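Local atomic coordinates of dihydrofolate reductase (Enterococcus faecalis, PDB entry 4M7U), a protein that probably catalyses the NADPH-dependent reduction of 7,8-dihydrofolate to 5,6,7,8-tetrahydrofolate, a step needed for glycine, purine and DNA precursor synthesis. Residues K37-K40 with E41-H45; L92-A95 with D96-G100. All coordinates share one frame; numbering follows the deposited sequence.

Contact 1: residues K37-K40 with E41-H45; sequences KFFK and EKTIH
Residues 37-43 are the C-terminal part of helix 33-43, and Ile44 and His45 the first residues beyond it; Lys37 O accepts from Glu41 N and Phe38 O from Lys42 N. In the last turn Ile44 N reaches Lys40 O at 2.8 Å; the bonds of Thr43 N to Phe39 O and Lys40 O are both weak. Phe39 O gains a firmer partner in the hydroxyl of Thr43, OG1 lying 3.0 Å from it and tilted 33° from the carbonyl plane. OG1 sits between the backbone N and the carbonyl carbon (chi1 59°) to reach Phe39 O, while CG2, anti to the carbonyl carbon, is set over one face of the Phe39 ring, 4.2 Å from its centroid, in a CH-pi contact. One residue back on the helix the same i to i+4 spacing recurs: Lys42 lays CG over a face of the Phe38 ring, near the rim, and its bent aliphatic chain carries CE to 3.6 Å from Phe38 CZ. The side chains of both phenylalanines touch Ile13 of strand 9-17, while Arg66 NE also bonds to Thr43 OG1. The hydroxyl of the buried Thr43 therefore has two partners, one on its own helix and one beyond it, which should hold its rotation, and the lysine hydrocarbon serves as apolar cover for an aromatic face.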
ATOM      1  N   LYS A  37      -9.452  -8.616  -3.767  1.00 20.61           N
ATOM      2  CA  LYS A  37     -10.433  -8.028  -4.672  1.00 25.01           C
ATOM      3  C   LYS A  37     -10.705  -6.560  -4.305  1.00 27.99           C
ATOM      4  O   LYS A  37     -10.769  -5.699  -5.184  1.00 23.67           O
ATOM      5  CB  LYS A  37     -11.715  -8.876  -4.731  1.00 19.72           C
ATOM      6  CG  LYS A  37     -12.782  -8.295  -5.636  1.00 29.88           C
ATOM      7  CD  LYS A  37     -13.882  -9.295  -5.993  1.00 36.94           C
ATOM      8  CE  LYS A  37     -14.613  -9.838  -4.767  1.00 58.03           C
ATOM      9  NZ  LYS A  37     -14.084 -11.172  -4.322  1.00 50.82           N
ATOM     10  N   PHE A  38     -10.820  -6.266  -3.011  1.00 17.31           N
ATOM     11  CA  PHE A  38     -10.948  -4.874  -2.573  1.00 25.82           C
ATOM     12  C   PHE A  38      -9.726  -4.049  -3.025  1.00 24.78           C
ATOM     13  O   PHE A  38      -9.847  -2.917  -3.492  1.00 19.00           O
ATOM     14  CB  PHE A  38     -11.085  -4.809  -1.050  1.00 24.27           C
ATOM     15  CG  PHE A  38     -11.101  -3.407  -0.496  1.00 18.68           C
ATOM     16  CD1 PHE A  38     -12.272  -2.657  -0.492  1.00 32.91           C
ATOM     17  CD2 PHE A  38      -9.954  -2.843   0.037  1.00 23.73           C
ATOM     18  CE1 PHE A  38     -12.289  -1.368   0.018  1.00 28.86           C
ATOM     19  CE2 PHE A  38      -9.969  -1.546   0.558  1.00 25.25           C
ATOM     20  CZ  PHE A  38     -11.132  -0.812   0.549  1.00 18.57           C
ATOM     21  N   PHE A  39      -8.551  -4.648  -2.884  1.00 21.25           N
ATOM     22  CA  PHE A  39      -7.291  -4.004  -3.224  1.00 12.66           C
ATOM     23  C   PHE A  39      -7.252  -3.684  -4.717  1.00 21.36           C
ATOM     24  O   PHE A  39      -6.825  -2.593  -5.134  1.00 18.00           O
ATOM     25  CB  PHE A  39      -6.141  -4.937  -2.841  1.00 15.87           C
ATOM     26  CG  PHE A  39      -4.777  -4.427  -3.226  1.00 26.38           C
ATOM     27  CD1 PHE A  39      -4.058  -3.612  -2.364  1.00 24.35           C
ATOM     28  CD2 PHE A  39      -4.207  -4.779  -4.438  1.00 20.01           C
ATOM     29  CE1 PHE A  39      -2.803  -3.153  -2.705  1.00 21.44           C
ATOM     30  CE2 PHE A  39      -2.949  -4.312  -4.791  1.00 20.45           C
ATOM     31  CZ  PHE A  39      -2.248  -3.503  -3.922  1.00 24.75           C
ATOM     32  N   LYS A  40      -7.690  -4.630  -5.534  1.00 15.70           N
ATOM     33  CA  LYS A  40      -7.683  -4.381  -6.969  1.00 31.30           C
ATOM     34  C   LYS A  40      -8.643  -3.257  -7.345  1.00 22.07           C
ATOM     35  O   LYS A  40      -8.347  -2.460  -8.236  1.00 23.48           O
ATOM     36  CB  LYS A  40      -7.955  -5.662  -7.763  1.00 26.20           C
ATOM     37  CG  LYS A  40      -6.771  -6.626  -7.743  1.00 35.64           C
ATOM     38  CD  LYS A  40      -6.997  -7.817  -8.664  1.00 49.07           C
ATOM     39  CE  LYS A  40      -6.115  -9.003  -8.283  1.00 41.01           C
ATOM     40  NZ  LYS A  40      -6.448 -10.200  -9.110  1.00 51.14           N
ATOM     41  N   GLU A  41      -9.772  -3.176  -6.648  1.00 21.21           N
ATOM     42  CA  GLU A  41     -10.748  -2.121  -6.895  1.00 21.43           C
ATOM     43  C   GLU A  41     -10.146  -0.742  -6.630  1.00 22.55           C
ATOM     44  O   GLU A  41     -10.397   0.212  -7.365  1.00 25.73           O
ATOM     45  CB  GLU A  41     -11.975  -2.325  -6.009  1.00 28.45           C
ATOM     46  CG  GLU A  41     -12.917  -1.127  -5.955  1.00 43.74           C
ATOM     47  CD  GLU A  41     -14.066  -1.243  -6.947  1.00 78.77           C
ATOM     48  OE1 GLU A  41     -14.703  -2.323  -6.999  1.00 77.77           O
ATOM     49  OE2 GLU A  41     -14.333  -0.255  -7.669  1.00 70.73           O
ATOM     50  N   LYS A  42      -9.328  -0.652  -5.586  1.00 22.26           N
ATOM     51  CA  LYS A  42      -8.737   0.618  -5.169  1.00 20.65           C
ATOM     52  C   LYS A  42      -7.537   1.037  -6.023  1.00 24.23           C
ATOM     53  O   LYS A  42      -7.207   2.222  -6.102  1.00 28.01           O
ATOM     54  CB  LYS A  42      -8.321   0.548  -3.694  1.00 20.03           C
ATOM     55  CG  LYS A  42      -9.471   0.616  -2.690  1.00 21.53           C
ATOM     56  CD  LYS A  42      -9.979   2.059  -2.541  1.00 21.29           C
ATOM     57  CE  LYS A  42     -10.922   2.198  -1.336  1.00 32.23           C
ATOM     58  NZ  LYS A  42     -12.353   2.450  -1.687  1.00 43.59           N
ATOM     59  N   THR A  43      -6.877   0.071  -6.657  1.00 18.36           N
ATOM     60  CA  THR A  43      -5.684   0.384  -7.441  1.00 24.17           C
ATOM     61  C   THR A  43      -5.913   0.400  -8.961  1.00 24.76           C
ATOM     62  O   THR A  43      -5.132   1.014  -9.693  1.00 18.73           O
ATOM     63  CB  THR A  43      -4.506  -0.554  -7.094  1.00 24.15           C
ATOM     64  OG1 THR A  43      -4.887  -1.912  -7.343  1.00 20.49           O
ATOM     65  CG2 THR A  43      -4.105  -0.398  -5.615  1.00 17.31           C
ATOM     66  N   ILE A  44      -6.966  -0.277  -9.424  1.00 19.33           N
ATOM     67  CA  ILE A  44      -7.268  -0.378 -10.859  1.00 25.64           C
ATOM     68  C   ILE A  44      -7.307   1.005 -11.506  1.00 20.58           C
ATOM     69  O   ILE A  44      -7.867   1.945 -10.940  1.00 24.22           O
ATOM     70  CB  ILE A  44      -8.599  -1.150 -11.133  1.00 21.81           C
ATOM     71  CG1 ILE A  44      -8.741  -1.485 -12.615  1.00 32.35           C
ATOM     72  CG2 ILE A  44      -9.809  -0.375 -10.661  1.00 22.39           C
ATOM     73  CD1 ILE A  44      -7.856  -2.629 -13.041  1.00 42.76           C
ATOM     74  N   HIS A  45      -6.647   1.134 -12.655  1.00 20.77           N
ATOM     75  CA  HIS A  45      -6.542   2.414 -13.366  1.00 20.19           C
ATOM     76  C   HIS A  45      -5.894   3.536 -12.550  1.00 29.68           C
ATOM     77  O   HIS A  45      -5.952   4.706 -12.947  1.00 28.60           O
ATOM     78  CB  HIS A  45      -7.908   2.857 -13.914  1.00 28.59           C
ATOM     79  CG  HIS A  45      -8.592   1.803 -14.729  1.00 29.88           C
ATOM     80  ND1 HIS A  45      -9.908   1.442 -14.534  1.00 40.47           N
ATOM     81  CD2 HIS A  45      -8.125   1.010 -15.724  1.00 32.26           C
ATOM     82  CE1 HIS A  45     -10.228   0.476 -15.378  1.00 32.94           C
ATOM     83  NE2 HIS A  45      -9.166   0.194 -16.110  1.00 45.27           N
TER

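Contact 2: residues L92-A95 with D96-G100; sequences LAYA and DKYEG
Residues 92-95 lie in helix 88-97, and 96-100 carry its end into the loop that follows, with Asp96 N donating to Leu92 O at 2.9 Å before the bonding becomes weak, from Lys97 N to Tyr94 O and from Tyr98 N to Ala95 O. Tyr94 and Tyr98 carry the side-chain contact, four residues apart in sequence and pointing the same way, Tyr98 being already past the helix. Both have CG anti to the backbone N, with chi1 of 172° and 180°, which brings the rings alongside each other. Their planes are only 20° from parallel, but the centroids are 5.2 Å apart and the rings barely overlap. The contact is instead made by one side of Tyr94: CE2 lies 3.8 Å from Tyr98 CG, and Tyr94 OH stands over one face of the Tyr98 ring, near its rim, 3.4 Å from Tyr98 CD1. The opposite face of the Tyr98 ring receives the backbone N of Gly100, so that the ring is held between the helix and the chain that follows it. Tyr94 OH is hydrogen-bonded to Thr47, and Asp96 OD1 to the backbone N of Gln7. A water within hydrogen-bonding distance of Ala95 O (2.9 Å) and Gly100 O (3.1 Å) bridges the helix end to Gly100, the residue just before strand 101-104. Tyr94 also packs against strands 67-71 and 83-85, and Ala95 against Leu10. The arrangement is the helix end of a beta-alpha-beta crossover, strand 83-85, helix 88-97 and strand 101-104, whose two strands run parallel in the central sheet but are not neighbours, 67-71 and 47-51 lying between them.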
ATOM      1  N   LEU A  92       6.845  11.908  -5.081  1.00 17.46           N
ATOM      2  CA  LEU A  92       5.940  13.035  -4.823  1.00 17.07           C
ATOM      3  C   LEU A  92       5.727  13.929  -6.053  1.00 24.06           C
ATOM      4  O   LEU A  92       4.641  14.492  -6.248  1.00 22.37           O
ATOM      5  CB  LEU A  92       6.425  13.845  -3.618  1.00 17.39           C
ATOM      6  CG  LEU A  92       6.357  13.069  -2.299  1.00 20.26           C
ATOM      7  CD1 LEU A  92       6.873  13.904  -1.130  1.00 16.04           C
ATOM      8  CD2 LEU A  92       4.930  12.610  -2.044  1.00 17.70           C
ATOM      9  N   ALA A  93       6.752  14.037  -6.896  1.00 15.95           N
ATOM     10  CA  ALA A  93       6.643  14.859  -8.093  1.00 17.16           C
ATOM     11  C   ALA A  93       5.719  14.218  -9.116  1.00 15.76           C
ATOM     12  O   ALA A  93       4.941  14.906  -9.788  1.00 18.65           O
ATOM     13  CB  ALA A  93       8.020  15.114  -8.694  1.00 23.89           C
ATOM     14  N   TYR A  94       5.819  12.899  -9.253  1.00 16.29           N
ATOM     15  CA  TYR A  94       4.902  12.142 -10.104  1.00 19.49           C
ATOM     16  C   TYR A  94       3.462  12.274  -9.584  1.00 22.01           C
ATOM     17  O   TYR A  94       2.532  12.532 -10.358  1.00 20.05           O
ATOM     18  CB  TYR A  94       5.306  10.664 -10.135  1.00 15.40           C
ATOM     19  CG  TYR A  94       4.306   9.759 -10.844  1.00 20.01           C
ATOM     20  CD1 TYR A  94       4.474   9.419 -12.180  1.00 19.25           C
ATOM     21  CD2 TYR A  94       3.206   9.231 -10.170  1.00 16.40           C
ATOM     22  CE1 TYR A  94       3.567   8.578 -12.829  1.00 16.93           C
ATOM     23  CE2 TYR A  94       2.292   8.403 -10.813  1.00 20.56           C
ATOM     24  CZ  TYR A  94       2.482   8.074 -12.138  1.00 18.23           C
ATOM     25  OH  TYR A  94       1.576   7.246 -12.772  1.00 15.71           O
ATOM     26  N   ALA A  95       3.289  12.078  -8.274  1.00 20.48           N
ATOM     27  CA  ALA A  95       1.965  12.116  -7.640  1.00 15.98           C
ATOM     28  C   ALA A  95       1.291  13.484  -7.784  1.00 19.27           C
ATOM     29  O   ALA A  95       0.081  13.579  -7.977  1.00 21.57           O
ATOM     30  CB  ALA A  95       2.076  11.733  -6.174  1.00 12.28           C
ATOM     31  N   ASP A  96       2.081  14.542  -7.685  1.00 25.11           N
ATOM     32  CA  ASP A  96       1.566  15.903  -7.821  1.00 32.32           C
ATOM     33  C   ASP A  96       0.868  16.129  -9.165  1.00 35.71           C
ATOM     34  O   ASP A  96      -0.180  16.767  -9.240  1.00 37.85           O
ATOM     35  CB  ASP A  96       2.705  16.910  -7.643  1.00 24.69           C
ATOM     36  CG  ASP A  96       2.299  18.323  -8.009  1.00 38.55           C
ATOM     37  OD1 ASP A  96       1.508  18.925  -7.248  1.00 35.77           O
ATOM     38  OD2 ASP A  96       2.788  18.840  -9.045  1.00 31.72           O
ATOM     39  N   LYS A  97       1.442  15.579 -10.224  1.00 35.12           N
ATOM     40  CA  LYS A  97       0.933  15.829 -11.561  1.00 30.78           C
ATOM     41  C   LYS A  97       0.155  14.664 -12.174  1.00 38.80           C
ATOM     42  O   LYS A  97      -0.311  14.759 -13.310  1.00 38.98           O
ATOM     43  CB  LYS A  97       2.077  16.267 -12.473  1.00 39.08           C
ATOM     44  CG  LYS A  97       2.830  17.447 -11.897  1.00 43.32           C
ATOM     45  CD  LYS A  97       3.484  18.275 -12.985  1.00 78.28           C
ATOM     46  CE  LYS A  97       3.895  19.644 -12.458  1.00 62.55           C
ATOM     47  NZ  LYS A  97       4.521  20.458 -13.536  1.00 50.23           N
ATOM     48  N   TYR A  98       0.005  13.575 -11.423  1.00 32.86           N
ATOM     49  CA  TYR A  98      -0.783  12.434 -11.888  1.00 32.41           C
ATOM     50  C   TYR A  98      -2.268  12.722 -11.663  1.00 27.33           C
ATOM     51  O   TYR A  98      -2.653  13.258 -10.612  1.00 32.93           O
ATOM     52  CB  TYR A  98      -0.346  11.139 -11.180  1.00 29.83           C
ATOM     53  CG  TYR A  98      -1.110   9.898 -11.598  1.00 29.15           C
ATOM     54  CD1 TYR A  98      -1.053   9.423 -12.912  1.00 21.15           C
ATOM     55  CD2 TYR A  98      -1.876   9.192 -10.676  1.00 21.71           C
ATOM     56  CE1 TYR A  98      -1.754   8.277 -13.291  1.00 21.09           C
ATOM     57  CE2 TYR A  98      -2.571   8.048 -11.043  1.00 19.67           C
ATOM     58  CZ  TYR A  98      -2.504   7.594 -12.349  1.00 20.86           C
ATOM     59  OH  TYR A  98      -3.198   6.459 -12.707  1.00 26.78           O
ATOM     60  N   GLU A  99      -3.087  12.381 -12.659  1.00 31.16           N
ATOM     61  CA  GLU A  99      -4.519  12.707 -12.647  1.00 47.74           C
ATOM     62  C   GLU A  99      -5.364  11.828 -11.718  1.00 39.78           C
ATOM     63  O   GLU A  99      -6.460  12.226 -11.316  1.00 59.44           O
ATOM     64  CB  GLU A  99      -5.111  12.675 -14.070  1.00 35.68           C
ATOM     65  CG  GLU A  99      -4.277  13.363 -15.153  1.00 44.42           C
ATOM     66  CD  GLU A  99      -4.254  14.886 -15.044  1.00 73.51           C
ATOM     67  OE1 GLU A  99      -4.081  15.416 -13.923  1.00 66.89           O
ATOM     68  OE2 GLU A  99      -4.400  15.559 -16.092  1.00 75.91           O
ATOM     69  N   GLY A 100      -4.872  10.639 -11.390  1.00 21.28           N
ATOM     70  CA  GLY A 100      -5.594   9.741 -10.504  1.00 25.76           C
ATOM     71  C   GLY A 100      -4.946   9.656  -9.132  1.00 23.75           C
ATOM     72  O   GLY A 100      -4.225  10.565  -8.722  1.00 25.21           O
TER
HETATM   73  O   HOH W   1      -1.632  11.323  -7.284  1.00 16.07           O

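In the fold
From the N terminus, strand 9-17 leads to helix 33-43, whose last turn is contact 1; the chain then enters strand 47-51. After strands 67-71 and 83-85, helix 88-97 ends in contact 2, and the chain re-enters the sheet as strand 101-104, between 47-51 and 9-17. The two contacts follow in series, neither enclosing the other, and each is a local helix end rather than the closure of a long loop. Their centres lie about 18 Å apart, yet they meet through a weak hydrogen bond from Tyr98 OH to His45 O. That bond joins the two helix-to-strand turns whose strands, 47-51 and 101-104, are neighbours in the sheet.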